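PDB 3TM8: uncharacterized protein from Bdellovibrio bacteriovorus, which carries a di-iron HD-GYP domain and probably belongs to the phosphodiesterases that hydrolyse the bacterial second messenger cyclic-di-GMP. Local coordinates for residues G199-D204 with I253-E258. Sequence-based numbering, arbitrary orientation.
With FE (Fe (III) ion), chain E; FE (Fe (III) ion), chain D.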
loop_
_atom_site.group_PDB
_atom_site.type_symbol
_atom_site.label_atom_id
_atom_site.label_comp_id
_atom_site.label_asym_id
_atom_site.label_seq_id
_atom_site.Cartn_x
_atom_site.Cartn_y
_atom_site.Cartn_z
ATOM N N GLY A 199 5.680 -7.764 -2.849
ATOM C CA GLY A 199 4.507 -8.607 -2.771
ATOM C C GLY A 199 3.453 -8.015 -1.862
ATOM O O GLY A 199 2.260 -8.002 -2.201
ATOM N N ALA A 200 3.879 -7.486 -0.716
ATOM C CA ALA A 200 2.943 -6.824 0.187
ATOM C C ALA A 200 2.276 -5.616 -0.475
ATOM O O ALA A 200 1.077 -5.403 -0.363
ATOM C CB ALA A 200 3.636 -6.436 1.485
ATOM N N LEU A 201 3.056 -4.824 -1.188
ATOM C CA LEU A 201 2.502 -3.668 -1.855
ATOM C C LEU A 201 1.404 -4.066 -2.847
ATOM O O LEU A 201 0.374 -3.388 -2.945
ATOM C CB LEU A 201 3.630 -2.918 -2.545
ATOM C CG LEU A 201 3.282 -1.622 -3.247
ATOM C CD1 LEU A 201 2.601 -0.661 -2.292
ATOM C CD2 LEU A 201 4.556 -1.022 -3.804
ATOM N N LEU A 202 1.622 -5.162 -3.564
ATOM C CA LEU A 202 0.725 -5.595 -4.621
ATOM C C LEU A 202 -0.291 -6.645 -4.181
ATOM O O LEU A 202 -1.056 -7.136 -5.011
ATOM C CB LEU A 202 1.542 -6.139 -5.791
ATOM C CG LEU A 202 2.572 -5.193 -6.428
ATOM C CD1 LEU A 202 3.367 -5.932 -7.496
ATOM C CD2 LEU A 202 1.889 -3.954 -7.017
ATOM N N HIS A 203 -0.308 -6.979 -2.889
ATOM C CA HIS A 203 -0.962 -8.212 -2.461
ATOM C C HIS A 203 -2.435 -8.295 -2.841
ATOM O O HIS A 203 -2.934 -9.379 -3.148
ATOM C CB HIS A 203 -0.755 -8.494 -0.964
ATOM C CG HIS A 203 -1.644 -7.706 -0.050
ATOM N ND1 HIS A 203 -1.356 -6.419 0.359
ATOM C CD2 HIS A 203 -2.819 -8.035 0.541
ATOM C CE1 HIS A 203 -2.315 -5.992 1.165
ATOM N NE2 HIS A 203 -3.207 -6.958 1.301
ATOM N N ASP A 204 -3.130 -7.156 -2.828
ATOM C CA ASP A 204 -4.575 -7.133 -3.052
ATOM C C ASP A 204 -4.968 -6.762 -4.471
ATOM O O ASP A 204 -6.067 -6.258 -4.719
ATOM C CB ASP A 204 -5.265 -6.241 -2.019
ATOM C CG ASP A 204 -5.676 -7.012 -0.774
ATOM O OD1 ASP A 204 -5.818 -8.253 -0.871
ATOM O OD2 ASP A 204 -5.855 -6.381 0.296
ATOM N N ILE A 253 2.802 -14.336 -2.817
ATOM C CA ILE A 253 2.173 -13.454 -1.845
ATOM C C ILE A 253 0.777 -13.022 -2.319
ATOM O O ILE A 253 -0.190 -13.046 -1.554
ATOM C CB ILE A 253 3.074 -12.260 -1.520
ATOM C CG1 ILE A 253 4.286 -12.739 -0.710
ATOM C CG2 ILE A 253 2.304 -11.188 -0.760
ATOM C CD1 ILE A 253 5.412 -11.714 -0.639
ATOM N N ILE A 254 0.655 -12.654 -3.587
ATOM C CA ILE A 254 -0.653 -12.287 -4.115
ATOM C C ILE A 254 -1.666 -13.425 -3.922
ATOM O O ILE A 254 -2.804 -13.199 -3.476
ATOM C CB ILE A 254 -0.548 -11.857 -5.594
ATOM C CG1 ILE A 254 0.188 -10.520 -5.683
ATOM C CG2 ILE A 254 -1.935 -11.750 -6.224
ATOM C CD1 ILE A 254 0.608 -10.141 -7.086
ATOM N N GLY A 255 -1.240 -14.650 -4.216
ATOM C CA GLY A 255 -2.132 -15.793 -4.168
ATOM C C GLY A 255 -2.334 -16.428 -2.807
ATOM O O GLY A 255 -3.362 -17.063 -2.584
ATOM N N GLN A 256 -1.371 -16.277 -1.899
ATOM C CA GLN A 256 -1.398 -17.034 -0.638
ATOM C C GLN A 256 -1.643 -16.182 0.605
ATOM O O GLN A 256 -1.677 -16.706 1.718
ATOM C CB GLN A 256 -0.097 -17.828 -0.441
ATOM C CG GLN A 256 0.225 -18.815 -1.538
ATOM C CD GLN A 256 1.592 -19.462 -1.332
ATOM O OE1 GLN A 256 2.268 -19.207 -0.335
ATOM N NE2 GLN A 256 2.003 -20.298 -2.276
ATOM N N HIS A 257 -1.790 -14.873 0.436
ATOM C CA HIS A 257 -1.774 -13.995 1.602
ATOM C C HIS A 257 -3.028 -14.087 2.473
ATOM O O HIS A 257 -3.052 -13.514 3.558
ATOM C CB HIS A 257 -1.567 -12.544 1.178
ATOM C CG HIS A 257 -2.779 -11.942 0.533
ATOM N ND1 HIS A 257 -2.989 -11.959 -0.829
ATOM C CD2 HIS A 257 -3.872 -11.349 1.072
ATOM C CE1 HIS A 257 -4.150 -11.383 -1.103
ATOM N NE2 HIS A 257 -4.706 -11.009 0.035
ATOM N N GLU A 258 -4.075 -14.761 1.993
ATOM C CA GLU A 258 -5.268 -14.985 2.817
ATOM C C GLU A 258 -5.251 -16.366 3.465
ATOM O O GLU A 258 -6.200 -16.753 4.150
ATOM C CB GLU A 258 -6.552 -14.812 2.009
ATOM C CG GLU A 258 -6.756 -13.411 1.460
ATOM C CD GLU A 258 -6.908 -12.337 2.529
ATOM O OE1 GLU A 258 -6.949 -12.651 3.737
ATOM O OE2 GLU A 258 -6.997 -11.158 2.146
HETATM FE FE FE E . -6.429 -9.729 0.562
HETATM FE FE FE D . -5.283 -6.967 2.225
HETATM O O HOH W 1 -5.344 -8.917 1.931
#
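His203 and His257 meet as a T-shaped pair, the edge of the first ring directed at the face of the second with the planes at 81°, and the pair illustrates how part of a metal centre can be built where two helices run out side by side. The His203 side chain can be traced outward. His203 CB rests 4.1 Å from the methyl Ile253 CG2. With chi1 at 79°, CG is tucked in over the backbone, flanked by N and C, which folds the ring back over its own helix; there His203 ND1 gives a nearly straight hydrogen bond to Ala200 O, 2.7 Å long and within the ring plane. That bond, together with the metal bond at NE2, fixes the ring's rotation. On the other edge, His203 CD2 approaches His257 CD2 at 3.5 Å, over the rim of the His257 face, and at the tip His203 NE2 binds one iron.

The adjacent His203–Asp204 pair is the His-Asp motif from which the HD domain takes its name. Asp204 bridges the metals: OD2 joins the iron of His203, while Asp204 OD1 binds the second iron at 2.1 Å, together with His257 NE2 and Glu258 OE2. A water also spans the two ions. His170 and Asn285 add further protein ligands to the first iron, His232 to the second.

His257 is held in a similar way, though by a more bent bond, its ND1 donating to Ile253 O at 3.1 Å and, weakly, to Ile254 O, which leaves NE2 directed at the metal. Behind the irons the helices pack closely. Ile253 CG2 lies 3.5 Å from Gly199 O; Gly199 has no side chain, and Ile253 CD1 settles 3.9 Å from Gly199 CA. Ile254 CG1 lies against Leu202 O, and Ile254 also touches Val240 of helix 223-240.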